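Long-range contacts in serine--tRNA ligase (Pyrococcus horikoshii, PDB 2DQ0), which probably attaches serine to tRNA(Ser), and also to tRNA(Sec), at the expense of ATP, working as a class II synthetase homodimer: residues 19-24 with 346-351; 38-43 with 90-95; 218-223 with 245-250; 425-430 with 440-445. All coordinates share one frame; numbering follows the deposited sequence.

Interaction 1: residues 19-24 with 346-351; sequences IKRGEL and GDLGYV
The flat end of Arg21 meets Gly349 edge-on: Gly349 N lies in the guanidinium plane, while Gly349 O, the acceptor, is tilted 25° out of it. Across the contact NH2 bonds Gly349 O at 2.9 Å from above the carbonyl plane; NH1 bonds that oxygen only weakly, its stronger acceptor being Asn108 O. Leu348 CD2 approaches obliquely, 3.9 Å from Arg21 NH1. At the edge of the Tyr350 ring the phenol donates from OH to Glu23 OE1 (2.6 Å). These two side chains meet tip to tip, with carboxylate and ring planes 83° apart. A bend at chi2 of Glu23 (-62°) accompanies that approach, and Lys26 NZ also bonds the Tyr350 hydroxyl. Behind these groups the backbones draw close, Arg21 CA to Gly346 CA being 4.6 Å. Gly22 ends helix 11-21 in a Schellman motif, and the contact sets the C-terminal end of this helix, part of the tRNA-binding N-terminal region, against the catalytic-core loop between strands 338-342 and 354-362.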
loop_
_atom_site.group_PDB
_atom_site.type_symbol
_atom_site.label_atom_id
_atom_site.label_comp_id
_atom_site.label_asym_id
_atom_site.label_seq_id
_atom_site.Cartn_x
_atom_site.Cartn_y
_atom_site.Cartn_z
ATOM N N ILE A 19 -36.294 -7.423 -3.495
ATOM C CA ILE A 19 -36.574 -8.482 -4.450
ATOM C C ILE A 19 -35.999 -8.130 -5.820
ATOM O O ILE A 19 -35.510 -9.005 -6.534
ATOM C CB ILE A 19 -38.089 -8.775 -4.536
ATOM C CG1 ILE A 19 -38.544 -9.424 -3.225
ATOM C CG2 ILE A 19 -38.388 -9.738 -5.682
ATOM C CD1 ILE A 19 -40.034 -9.532 -3.082
ATOM N N LYS A 20 -36.037 -6.855 -6.191
ATOM C CA LYS A 20 -35.465 -6.462 -7.472
ATOM C C LYS A 20 -33.950 -6.676 -7.390
ATOM O O LYS A 20 -33.273 -6.813 -8.412
ATOM C CB LYS A 20 -35.720 -4.985 -7.759
ATOM C CG LYS A 20 -37.131 -4.597 -8.107
ATOM C CD LYS A 20 -37.196 -3.080 -8.345
ATOM C CE LYS A 20 -38.630 -2.576 -8.438
ATOM N NZ LYS A 20 -38.720 -1.100 -8.265
ATOM N N ARG A 21 -33.428 -6.697 -6.164
ATOM C CA ARG A 21 -31.997 -6.852 -5.944
ATOM C C ARG A 21 -31.554 -8.281 -5.804
ATOM O O ARG A 21 -30.380 -8.564 -5.914
ATOM C CB ARG A 21 -31.553 -6.094 -4.692
ATOM C CG ARG A 21 -31.215 -4.631 -4.895
ATOM C CD ARG A 21 -30.827 -4.010 -3.551
ATOM N NE ARG A 21 -30.364 -2.631 -3.675
ATOM C CZ ARG A 21 -29.203 -2.269 -4.204
ATOM N NH1 ARG A 21 -28.888 -0.989 -4.260
ATOM N NH2 ARG A 21 -28.353 -3.181 -4.668
ATOM N N GLY A 22 -32.493 -9.182 -5.551
ATOM C CA GLY A 22 -32.132 -10.573 -5.386
ATOM C C GLY A 22 -31.724 -10.834 -3.949
ATOM O O GLY A 22 -31.026 -11.803 -3.645
ATOM N N GLU A 23 -32.151 -9.962 -3.050
ATOM C CA GLU A 23 -31.821 -10.124 -1.642
ATOM C C GLU A 23 -33.052 -10.634 -0.921
ATOM O O GLU A 23 -33.496 -10.048 0.065
ATOM C CB GLU A 23 -31.384 -8.786 -1.053
ATOM C CG GLU A 23 -30.225 -8.182 -1.784
ATOM C CD GLU A 23 -28.991 -9.067 -1.715
ATOM O OE1 GLU A 23 -28.494 -9.304 -0.595
ATOM O OE2 GLU A 23 -28.520 -9.524 -2.779
ATOM N N LEU A 24 -33.604 -11.735 -1.410
ATOM C CA LEU A 24 -34.802 -12.282 -0.806
ATOM C C LEU A 24 -34.642 -12.756 0.630
ATOM O O LEU A 24 -35.553 -12.634 1.438
ATOM C CB LEU A 24 -35.353 -13.414 -1.671
ATOM C CG LEU A 24 -36.080 -12.924 -2.928
ATOM C CD1 LEU A 24 -35.074 -12.421 -3.972
ATOM C CD2 LEU A 24 -36.910 -14.061 -3.483
ATOM N N GLY A 346 -29.862 -6.384 -9.958
ATOM C CA GLY A 346 -29.144 -7.560 -9.489
ATOM C C GLY A 346 -27.623 -7.496 -9.533
ATOM O O GLY A 346 -26.943 -8.239 -8.828
ATOM N N ASP A 347 -27.072 -6.606 -10.345
ATOM C CA ASP A 347 -25.624 -6.504 -10.448
ATOM C C ASP A 347 -25.176 -5.180 -9.860
ATOM O O ASP A 347 -24.034 -4.768 -10.052
ATOM C CB ASP A 347 -25.228 -6.585 -11.928
ATOM C CG ASP A 347 -23.742 -6.786 -12.134
ATOM O OD1 ASP A 347 -23.144 -7.609 -11.400
ATOM O OD2 ASP A 347 -23.181 -6.134 -13.046
ATOM N N LEU A 348 -26.068 -4.527 -9.119
ATOM C CA LEU A 348 -25.759 -3.216 -8.581
ATOM C C LEU A 348 -24.878 -3.069 -7.343
ATOM O O LEU A 348 -24.036 -2.158 -7.291
ATOM C CB LEU A 348 -27.049 -2.418 -8.382
ATOM C CG LEU A 348 -26.838 -0.942 -7.989
ATOM C CD1 LEU A 348 -25.838 -0.288 -8.947
ATOM C CD2 LEU A 348 -28.188 -0.190 -7.982
ATOM N N GLY A 349 -25.035 -3.921 -6.341
ATOM C CA GLY A 349 -24.187 -3.728 -5.174
ATOM C C GLY A 349 -24.869 -2.858 -4.130
ATOM O O GLY A 349 -25.685 -1.996 -4.458
ATOM N N TYR A 350 -24.519 -3.085 -2.869
ATOM C CA TYR A 350 -25.115 -2.395 -1.733
ATOM C C TYR A 350 -25.037 -0.879 -1.597
ATOM O O TYR A 350 -26.000 -0.241 -1.192
ATOM C CB TYR A 350 -24.574 -3.013 -0.441
ATOM C CG TYR A 350 -25.297 -4.262 -0.009
ATOM C CD1 TYR A 350 -25.583 -5.269 -0.933
ATOM C CD2 TYR A 350 -25.728 -4.427 1.317
ATOM C CE1 TYR A 350 -26.284 -6.405 -0.563
ATOM C CE2 TYR A 350 -26.429 -5.565 1.705
ATOM C CZ TYR A 350 -26.708 -6.557 0.750
ATOM O OH TYR A 350 -27.417 -7.697 1.084
ATOM N N VAL A 351 -23.902 -0.293 -1.931
ATOM C CA VAL A 351 -23.746 1.131 -1.729
ATOM C C VAL A 351 -24.478 2.066 -2.675
ATOM O O VAL A 351 -25.027 3.082 -2.245
ATOM C CB VAL A 351 -22.255 1.508 -1.733
ATOM C CG1 VAL A 351 -22.090 2.930 -1.225
ATOM C CG2 VAL A 351 -21.472 0.521 -0.876
#

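Interaction 2: residues 38-43 with 90-95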
loop_
_atom_site.group_PDB
_atom_site.type_symbol
_atom_site.label_atom_id
_atom_site.label_comp_id
_atom_site.label_asym_id
_atom_site.label_seq_id
_atom_site.Cartn_x
_atom_site.Cartn_y
_atom_site.Cartn_z
ATOM N N THR A 38 -41.433 -0.954 16.942
ATOM C CA THR A 38 -42.659 -0.804 17.689
ATOM C C THR A 38 -42.418 -1.089 19.161
ATOM O O THR A 38 -42.828 -0.315 20.025
ATOM C CB THR A 38 -43.751 -1.712 17.101
ATOM O OG1 THR A 38 -44.356 -1.022 16.002
ATOM C CG2 THR A 38 -44.824 -2.050 18.132
ATOM N N GLU A 39 -41.742 -2.187 19.454
ATOM C CA GLU A 39 -41.447 -2.518 20.836
ATOM C C GLU A 39 -40.629 -1.371 21.471
ATOM O O GLU A 39 -40.869 -0.956 22.621
ATOM C CB GLU A 39 -40.674 -3.834 20.870
ATOM C CG GLU A 39 -40.347 -4.342 22.257
ATOM C CD GLU A 39 -39.971 -5.807 22.248
ATOM O OE1 GLU A 39 -39.577 -6.320 23.321
ATOM O OE2 GLU A 39 -40.082 -6.442 21.167
ATOM N N TRP A 40 -39.681 -0.860 20.686
ATOM C CA TRP A 40 -38.797 0.234 21.083
ATOM C C TRP A 40 -39.601 1.445 21.548
ATOM O O TRP A 40 -39.405 1.935 22.661
ATOM C CB TRP A 40 -37.894 0.616 19.892
ATOM C CG TRP A 40 -37.046 1.863 20.073
ATOM C CD1 TRP A 40 -36.087 2.064 21.009
ATOM C CD2 TRP A 40 -37.095 3.066 19.285
ATOM N NE1 TRP A 40 -35.533 3.313 20.863
ATOM C CE2 TRP A 40 -36.134 3.948 19.811
ATOM C CE3 TRP A 40 -37.858 3.480 18.187
ATOM C CZ2 TRP A 40 -35.912 5.222 19.282
ATOM C CZ3 TRP A 40 -37.639 4.752 17.660
ATOM C CH2 TRP A 40 -36.671 5.606 18.212
ATOM N N ARG A 41 -40.514 1.924 20.707
ATOM C CA ARG A 41 -41.313 3.088 21.068
ATOM C C ARG A 41 -42.311 2.813 22.193
ATOM O O ARG A 41 -42.678 3.721 22.943
ATOM C CB ARG A 41 -42.028 3.654 19.831
ATOM C CG ARG A 41 -42.506 2.617 18.824
ATOM C CD ARG A 41 -43.006 3.258 17.518
ATOM N NE ARG A 41 -42.035 4.201 16.964
ATOM C CZ ARG A 41 -41.942 5.483 17.321
ATOM N NH1 ARG A 41 -42.773 5.982 18.232
ATOM N NH2 ARG A 41 -41.008 6.266 16.779
ATOM N N THR A 42 -42.740 1.565 22.331
ATOM C CA THR A 42 -43.683 1.248 23.385
ATOM C C THR A 42 -42.982 1.376 24.726
ATOM O O THR A 42 -43.507 2.009 25.655
ATOM C CB THR A 42 -44.255 -0.184 23.230
ATOM O OG1 THR A 42 -45.137 -0.222 22.101
ATOM C CG2 THR A 42 -45.025 -0.604 24.485
ATOM N N LYS A 43 -41.790 0.790 24.831
ATOM C CA LYS A 43 -41.076 0.863 26.096
ATOM C C LYS A 43 -40.740 2.305 26.467
ATOM O O LYS A 43 -40.786 2.680 27.639
ATOM C CB LYS A 43 -39.813 0.011 26.057
ATOM C CG LYS A 43 -40.086 -1.459 26.203
ATOM C CD LYS A 43 -38.794 -2.262 26.169
ATOM C CE LYS A 43 -39.120 -3.735 26.133
ATOM N NZ LYS A 43 -40.079 -4.045 27.228
ATOM N N ASN A 90 -32.287 0.090 29.542
ATOM C CA ASN A 90 -31.340 -0.863 29.014
ATOM C C ASN A 90 -32.014 -1.782 28.015
ATOM O O ASN A 90 -31.367 -2.289 27.101
ATOM C CB ASN A 90 -30.700 -1.641 30.160
ATOM C CG ASN A 90 -29.965 -0.725 31.127
ATOM O OD1 ASN A 90 -29.143 0.102 30.717
ATOM N ND2 ASN A 90 -30.265 -0.858 32.412
ATOM N N GLU A 91 -33.314 -2.001 28.170
ATOM C CA GLU A 91 -34.017 -2.849 27.215
ATOM C C GLU A 91 -34.150 -2.083 25.902
ATOM O O GLU A 91 -34.127 -2.673 24.820
ATOM C CB GLU A 91 -35.409 -3.243 27.734
ATOM C CG GLU A 91 -35.416 -4.405 28.742
ATOM C CD GLU A 91 -36.806 -4.702 29.329
ATOM O OE1 GLU A 91 -36.881 -5.461 30.323
ATOM O OE2 GLU A 91 -37.820 -4.184 28.805
ATOM N N VAL A 92 -34.278 -0.763 25.996
ATOM C CA VAL A 92 -34.417 0.062 24.806
ATOM C C VAL A 92 -33.090 0.159 24.071
ATOM O O VAL A 92 -33.057 0.317 22.855
ATOM C CB VAL A 92 -34.932 1.464 25.161
ATOM C CG1 VAL A 92 -34.753 2.412 23.988
ATOM C CG2 VAL A 92 -36.406 1.378 25.528
ATOM N N GLU A 93 -31.988 0.062 24.799
ATOM C CA GLU A 93 -30.697 0.101 24.137
ATOM C C GLU A 93 -30.551 -1.144 23.278
ATOM O O GLU A 93 -30.333 -1.051 22.071
ATOM C CB GLU A 93 -29.558 0.117 25.145
ATOM C CG GLU A 93 -29.178 1.462 25.683
ATOM C CD GLU A 93 -27.940 1.353 26.550
ATOM O OE1 GLU A 93 -26.910 0.864 26.028
ATOM O OE2 GLU A 93 -27.997 1.740 27.742
ATOM N N GLU A 94 -30.674 -2.309 23.913
ATOM C CA GLU A 94 -30.536 -3.580 23.215
ATOM C C GLU A 94 -31.410 -3.595 21.968
ATOM O O GLU A 94 -31.000 -4.103 20.925
ATOM C CB GLU A 94 -30.891 -4.760 24.134
ATOM C CG GLU A 94 -32.330 -4.750 24.642
ATOM C CD GLU A 94 -32.826 -6.121 25.114
ATOM O OE1 GLU A 94 -32.922 -7.044 24.268
ATOM O OE2 GLU A 94 -33.122 -6.273 26.327
ATOM N N LEU A 95 -32.603 -3.025 22.073
ATOM C CA LEU A 95 -33.519 -2.969 20.942
ATOM C C LEU A 95 -32.941 -2.130 19.794
ATOM O O LEU A 95 -32.992 -2.548 18.631
ATOM C CB LEU A 95 -34.858 -2.400 21.403
ATOM C CG LEU A 95 -36.084 -3.319 21.479
ATOM C CD1 LEU A 95 -35.717 -4.755 21.827
ATOM C CD2 LEU A 95 -37.023 -2.724 22.500
#
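Lys43 and Glu91 form the charged first shell of this helix pair: Lys43 NZ reaches Glu91 OE2 at 2.8 Å in a salt bridge, meeting the oxygen nearly along its C-O axis. The two side chains cross at about a right angle. Lys43 is bent at its far end (chi4 -51°), which sets NZ off from the otherwise extended chain, and Glu91 CB lies 3.9 Å from Lys43 CD, so the aliphatic stems pack as well. The apolar shell is built by Val92 and Leu95. Val92 sends CG1 to the edge of the Trp40 indole, near CD1 and NE1, while its CG2 packs on Lys43 CB (3.7 Å). With CG anti to the backbone N (chi1 172°), Trp40 presents this CD1/NE1 edge to Val92, and its side chain also touches Lys96. Leu95 uses one methyl, CD2, which lies 3.7 Å from Glu39 CG and makes a looser contact with Trp40 CB at 4.3 Å. Further out, Lys43 packs on Leu88, and Arg84 makes a long, weak ion pair with Glu91 OE1. The local axes approach to 9.5 Å and run 159° apart, with Trp40 and Val92 in register. Helices 28-65 and 72-103 thus lie side by side as the antiparallel coiled coil of the N-terminal tRNA-binding extension.

Interaction 3: residues 218-223 with 245-250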
loop_
_atom_site.group_PDB
_atom_site.type_symbol
_atom_site.label_atom_id
_atom_site.label_comp_id
_atom_site.label_asym_id
_atom_site.label_seq_id
_atom_site.Cartn_x
_atom_site.Cartn_y
_atom_site.Cartn_z
ATOM N N PRO A 218 -4.608 8.485 3.138
ATOM C CA PRO A 218 -3.861 7.452 3.862
ATOM C C PRO A 218 -4.185 6.180 3.053
ATOM O O PRO A 218 -5.258 6.087 2.456
ATOM C CB PRO A 218 -4.534 7.438 5.236
ATOM C CG PRO A 218 -4.925 8.836 5.424
ATOM C CD PRO A 218 -5.485 9.227 4.066
ATOM N N TYR A 219 -3.284 5.214 3.020
ATOM C CA TYR A 219 -3.530 3.998 2.249
ATOM C C TYR A 219 -4.043 2.901 3.176
ATOM O O TYR A 219 -4.485 1.840 2.724
ATOM C CB TYR A 219 -2.231 3.554 1.570
ATOM C CG TYR A 219 -1.676 4.556 0.569
ATOM C CD1 TYR A 219 -0.318 4.542 0.226
ATOM C CD2 TYR A 219 -2.504 5.501 -0.045
ATOM C CE1 TYR A 219 0.207 5.450 -0.701
ATOM C CE2 TYR A 219 -1.992 6.416 -0.983
ATOM C CZ TYR A 219 -0.634 6.376 -1.296
ATOM O OH TYR A 219 -0.106 7.270 -2.183
ATOM N N MET A 220 -3.957 3.174 4.477
ATOM C CA MET A 220 -4.407 2.261 5.520
ATOM C C MET A 220 -5.363 3.071 6.372
ATOM O O MET A 220 -5.034 4.177 6.801
ATOM C CB MET A 220 -3.241 1.779 6.406
ATOM C CG MET A 220 -2.222 0.882 5.707
ATOM S SD MET A 220 -0.941 0.173 6.811
ATOM C CE MET A 220 0.125 1.488 6.910
ATOM N N VAL A 221 -6.551 2.539 6.612
ATOM C CA VAL A 221 -7.507 3.258 7.430
ATOM C C VAL A 221 -8.065 2.354 8.513
ATOM O O VAL A 221 -7.884 1.127 8.476
ATOM C CB VAL A 221 -8.679 3.824 6.589
ATOM C CG1 VAL A 221 -8.146 4.747 5.538
ATOM C CG2 VAL A 221 -9.469 2.699 5.946
ATOM N N ARG A 222 -8.751 2.993 9.461
ATOM C CA ARG A 222 -9.395 2.358 10.612
ATOM C C ARG A 222 -10.674 1.618 10.179
ATOM O O ARG A 222 -11.365 2.038 9.256
ATOM C CB ARG A 222 -9.727 3.452 11.623
ATOM C CG ARG A 222 -9.791 3.001 13.039
ATOM C CD ARG A 222 -8.649 3.568 13.843
ATOM N NE ARG A 222 -8.674 5.024 13.847
ATOM C CZ ARG A 222 -7.907 5.782 14.624
ATOM N NH1 ARG A 222 -8.003 7.103 14.548
ATOM N NH2 ARG A 222 -7.049 5.223 15.479
ATOM N N ARG A 223 -10.998 0.515 10.843
ATOM C CA ARG A 223 -12.180 -0.259 10.463
ATOM C C ARG A 223 -13.490 0.523 10.221
ATOM O O ARG A 223 -14.253 0.211 9.300
ATOM C CB ARG A 223 -12.460 -1.357 11.500
ATOM C CG ARG A 223 -13.511 -2.351 11.010
ATOM C CD ARG A 223 -13.937 -3.353 12.056
ATOM N NE ARG A 223 -14.825 -4.364 11.484
ATOM C CZ ARG A 223 -14.428 -5.420 10.770
ATOM N NH1 ARG A 223 -15.329 -6.272 10.288
ATOM N NH2 ARG A 223 -13.134 -5.639 10.547
ATOM N N GLU A 245 -3.630 -4.566 14.481
ATOM C CA GLU A 245 -3.878 -3.131 14.398
ATOM C C GLU A 245 -5.285 -2.870 13.887
ATOM O O GLU A 245 -5.904 -3.730 13.260
ATOM C CB GLU A 245 -2.934 -2.457 13.393
ATOM C CG GLU A 245 -1.490 -2.828 13.473
ATOM C CD GLU A 245 -0.717 -1.956 14.423
ATOM O OE1 GLU A 245 0.514 -2.175 14.534
ATOM O OE2 GLU A 245 -1.335 -1.064 15.054
ATOM N N ASP A 246 -5.792 -1.673 14.149
ATOM C CA ASP A 246 -7.083 -1.327 13.607
ATOM C C ASP A 246 -6.704 -0.558 12.310
ATOM O O ASP A 246 -6.852 0.661 12.206
ATOM C CB ASP A 246 -7.881 -0.461 14.588
ATOM C CG ASP A 246 -9.257 -0.027 14.033
ATOM O OD1 ASP A 246 -9.841 0.938 14.586
ATOM O OD2 ASP A 246 -9.765 -0.636 13.060
ATOM N N LEU A 247 -6.175 -1.305 11.346
ATOM C CA LEU A 247 -5.772 -0.764 10.052
ATOM C C LEU A 247 -6.150 -1.711 8.912
ATOM O O LEU A 247 -5.949 -2.928 8.978
ATOM C CB LEU A 247 -4.268 -0.500 10.028
ATOM C CG LEU A 247 -3.766 0.639 10.922
ATOM C CD1 LEU A 247 -2.252 0.649 10.939
ATOM C CD2 LEU A 247 -4.302 1.979 10.404
ATOM N N TYR A 248 -6.718 -1.136 7.864
ATOM C CA TYR A 248 -7.140 -1.901 6.700
ATOM C C TYR A 248 -6.574 -1.233 5.439
ATOM O O TYR A 248 -6.551 -0.009 5.345
ATOM C CB TYR A 248 -8.663 -1.929 6.658
ATOM C CG TYR A 248 -9.260 -2.623 7.855
ATOM C CD1 TYR A 248 -9.293 -2.011 9.113
ATOM C CD2 TYR A 248 -9.722 -3.938 7.751
ATOM C CE1 TYR A 248 -9.762 -2.698 10.226
ATOM C CE2 TYR A 248 -10.194 -4.624 8.851
ATOM C CZ TYR A 248 -10.213 -4.005 10.074
ATOM O OH TYR A 248 -10.721 -4.697 11.123
ATOM N N LEU A 249 -6.084 -2.031 4.496
ATOM C CA LEU A 249 -5.549 -1.485 3.252
ATOM C C LEU A 249 -6.754 -1.064 2.431
ATOM O O LEU A 249 -7.715 -1.822 2.289
ATOM C CB LEU A 249 -4.708 -2.530 2.495
ATOM C CG LEU A 249 -3.451 -2.985 3.246
ATOM C CD1 LEU A 249 -2.676 -3.955 2.398
ATOM C CD2 LEU A 249 -2.587 -1.786 3.600
ATOM N N ILE A 250 -6.715 0.149 1.905
ATOM C CA ILE A 250 -7.846 0.640 1.147
ATOM C C ILE A 250 -7.964 -0.035 -0.205
ATOM O O ILE A 250 -6.965 -0.335 -0.849
ATOM C CB ILE A 250 -7.761 2.172 0.955
ATOM C CG1 ILE A 250 -6.505 2.540 0.177
ATOM C CG2 ILE A 250 -7.700 2.874 2.313
ATOM C CD1 ILE A 250 -6.479 3.988 -0.207
HETATM O O HOH W 1 -5.580 2.761 13.810
#
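Val221 and Tyr248 satisfy each other's backbone as an antiparallel hydrogen-bonded pair: Val221 N donates to Tyr248 O (2.8 Å), and Tyr248 N donates to Val221 O. Both donors lie in the carbonyl planes. Two residues along, Ile250 N gives Tyr219 O a nearly straight bond of 2.9 Å (166°). Between them Met220 and Leu249 are the non-hydrogen-bonded pair; their side chains lie side by side and point the same way.

At the other end Asp246 OD2 accepts from Arg223 N (2.8 Å) on its syn side, although 34° out of the carboxylate plane. Arg223 then extends, CG anti to the backbone N (chi1 -169°), and NH2 donates to Tyr248 OH at 2.7 Å, with the oxygen in the guanidinium plane; Phe235 adds a cation-pi contact to Arg223. A water donates to Asp246 O (2.9 Å) and accepts only weakly from Arg222 NH2.

Backbone atoms of Leu249 and Ile250 also bond Tyr240 and Phe282. Other polar groups look across the dimer: Tyr219 OH bonds His303 NE2 of the second subunit, Arg222 NH1 bonds Lys179 O of that subunit, and Met220 O is met by its Ser181 OG. With polar needs met partly within the pair and partly by the partner chain, the chemistry implies a two-stranded ribbon that is part of the dimer interface.

Interaction 4: residues 425-430 with 440-445; sequences DGTVRI and FKEIVP
Asp425 OD2 is gripped twice by Thr427, whose own OG1 lies 3.5 Å from Pro445 CD across the contact. Thr427 N donates to it at 2.7 Å and Thr427 OG1 at 2.8 Å, both from the same face of the carboxylate; the backbone bond makes this an Asx turn. Thr427 OG1 sits beside its backbone N (chi1 -59°), on the side where OD2 can take both donors. The turn leads into a short antiparallel ladder. Val428 N donates to Ile443 O (2.9 Å, 169°), Ile443 N returns a bond to Val428 O, and Ile430 N continues the series to Lys441 O (2.8 Å). Beyond it, Ile430 CG2 meets the edge of the Phe440 ring, 3.9 Å from CE1. Phe440 and Ile443 also pack on helix 190-209. Arg429 and Glu442 face each other as the non-hydrogen-bonded pair, without a salt bridge. Backbone bonds and apolar packing, rather than charge pairing, therefore join strands 428-429 and 442-443, which flank helix 435-438 in the sequence near the C-terminus.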
loop_
_atom_site.group_PDB
_atom_site.type_symbol
_atom_site.label_atom_id
_atom_site.label_comp_id
_atom_site.label_asym_id
_atom_site.label_seq_id
_atom_site.Cartn_x
_atom_site.Cartn_y
_atom_site.Cartn_z
ATOM N N ASP A 425 2.732 -6.175 -35.649
ATOM C CA ASP A 425 4.007 -6.589 -35.085
ATOM C C ASP A 425 4.121 -6.515 -33.567
ATOM O O ASP A 425 5.133 -6.960 -33.012
ATOM C CB ASP A 425 5.138 -5.774 -35.711
ATOM C CG ASP A 425 5.007 -4.297 -35.428
ATOM O OD1 ASP A 425 5.722 -3.498 -36.069
ATOM O OD2 ASP A 425 4.189 -3.935 -34.558
ATOM N N GLY A 426 3.105 -5.963 -32.896
ATOM C CA GLY A 426 3.158 -5.850 -31.441
ATOM C C GLY A 426 3.406 -4.421 -30.969
ATOM O O GLY A 426 3.169 -4.071 -29.812
ATOM N N THR A 427 3.904 -3.592 -31.877
ATOM C CA THR A 427 4.141 -2.207 -31.567
ATOM C C THR A 427 2.840 -1.612 -31.089
ATOM O O THR A 427 1.780 -1.848 -31.671
ATOM C CB THR A 427 4.557 -1.437 -32.789
ATOM O OG1 THR A 427 5.745 -2.024 -33.324
ATOM C CG2 THR A 427 4.805 0.025 -32.434
ATOM N N VAL A 428 2.923 -0.829 -30.026
ATOM C CA VAL A 428 1.745 -0.206 -29.471
ATOM C C VAL A 428 1.903 1.291 -29.532
ATOM O O VAL A 428 2.838 1.843 -28.974
ATOM C CB VAL A 428 1.529 -0.671 -28.030
ATOM C CG1 VAL A 428 0.568 0.267 -27.305
ATOM C CG2 VAL A 428 0.986 -2.079 -28.048
ATOM N N ARG A 429 0.986 1.947 -30.229
ATOM C CA ARG A 429 1.040 3.395 -30.362
ATOM C C ARG A 429 0.368 4.002 -29.152
ATOM O O ARG A 429 -0.654 3.498 -28.695
ATOM C CB ARG A 429 0.357 3.844 -31.663
ATOM C CG ARG A 429 1.110 3.372 -32.902
ATOM C CD ARG A 429 0.465 3.827 -34.196
ATOM N NE ARG A 429 1.053 5.070 -34.691
ATOM C CZ ARG A 429 0.656 5.699 -35.793
ATOM N NH1 ARG A 429 1.251 6.823 -36.170
ATOM N NH2 ARG A 429 -0.340 5.205 -36.518
ATOM N N ILE A 430 0.949 5.060 -28.601
ATOM C CA ILE A 430 0.323 5.662 -27.443
ATOM C C ILE A 430 -0.396 6.939 -27.871
ATOM O O ILE A 430 0.131 7.727 -28.634
ATOM C CB ILE A 430 1.358 5.873 -26.254
ATOM C CG1 ILE A 430 1.649 7.333 -26.038
ATOM C CG2 ILE A 430 2.628 5.089 -26.484
ATOM C CD1 ILE A 430 0.686 7.927 -25.074
ATOM N N PHE A 440 7.919 9.204 -25.169
ATOM C CA PHE A 440 7.822 8.346 -26.331
ATOM C C PHE A 440 6.410 8.348 -26.923
ATOM O O PHE A 440 5.456 8.608 -26.221
ATOM C CB PHE A 440 8.235 6.950 -25.920
ATOM C CG PHE A 440 7.432 6.393 -24.772
ATOM C CD1 PHE A 440 6.217 5.744 -25.000
ATOM C CD2 PHE A 440 7.920 6.463 -23.467
ATOM C CE1 PHE A 440 5.514 5.168 -23.936
ATOM C CE2 PHE A 440 7.221 5.888 -22.394
ATOM C CZ PHE A 440 6.020 5.239 -22.621
ATOM N N LYS A 441 6.281 8.053 -28.215
ATOM C CA LYS A 441 4.964 8.047 -28.865
ATOM C C LYS A 441 4.434 6.639 -29.107
ATOM O O LYS A 441 3.253 6.445 -29.390
ATOM C CB LYS A 441 5.021 8.794 -30.194
ATOM C CG LYS A 441 5.391 10.272 -30.076
ATOM C CD LYS A 441 5.290 10.964 -31.420
ATOM C CE LYS A 441 5.798 12.387 -31.341
ATOM N NZ LYS A 441 7.194 12.435 -30.842
ATOM N N GLU A 442 5.307 5.652 -28.985
ATOM C CA GLU A 442 4.894 4.278 -29.176
ATOM C C GLU A 442 5.832 3.375 -28.393
ATOM O O GLU A 442 6.869 3.819 -27.894
ATOM C CB GLU A 442 4.964 3.912 -30.656
ATOM C CG GLU A 442 6.304 4.259 -31.310
ATOM C CD GLU A 442 6.428 3.724 -32.731
ATOM O OE1 GLU A 442 5.457 3.876 -33.520
ATOM O OE2 GLU A 442 7.502 3.162 -33.060
ATOM N N ILE A 443 5.460 2.109 -28.264
ATOM C CA ILE A 443 6.316 1.166 -27.573
ATOM C C ILE A 443 6.561 0.035 -28.549
ATOM O O ILE A 443 5.623 -0.604 -29.009
ATOM C CB ILE A 443 5.672 0.614 -26.275
ATOM C CG1 ILE A 443 5.246 1.780 -25.366
ATOM C CG2 ILE A 443 6.692 -0.287 -25.557
ATOM C CD1 ILE A 443 4.412 1.382 -24.182
ATOM N N VAL A 444 7.824 -0.198 -28.876
ATOM C CA VAL A 444 8.159 -1.251 -29.819
ATOM C C VAL A 444 8.634 -2.530 -29.151
ATOM O O VAL A 444 9.176 -2.522 -28.042
ATOM C CB VAL A 444 9.240 -0.768 -30.839
ATOM C CG1 VAL A 444 8.841 0.584 -31.380
ATOM C CG2 VAL A 444 10.619 -0.689 -30.191
ATOM N N PRO A 445 8.419 -3.661 -29.819
ATOM C CA PRO A 445 8.843 -4.944 -29.262
ATOM C C PRO A 445 10.343 -4.981 -29.086
ATOM O O PRO A 445 11.067 -4.297 -29.803
ATOM C CB PRO A 445 8.354 -5.956 -30.299
ATOM C CG PRO A 445 8.248 -5.188 -31.521
ATOM C CD PRO A 445 7.701 -3.859 -31.083
#

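Interaction 3 is the buried contact, and interactions 1, 2 and 4 are partly buried; all four lie within one chain, but only around interaction 3 does the second subunit touch the segments. Interactions 1 and 2 both involve the N-terminal extension, through the successive helices 11-21 and 28-65, yet their nearest atoms are about 18 Å apart: 19-24 meets the catalytic core, whereas 38-43 pairs with the extension's other long helix. Side-chain packing and one salt bridge carry interaction 2, polar side-chain ends interaction 1. Interactions 3 and 4 share two-stranded antiparallel pairing, but one borders the dimer partner and the other packs on helix 190-209. Interactions 2 and 4, with centres about 67 Å apart, lie on opposite sides of the chain's centre.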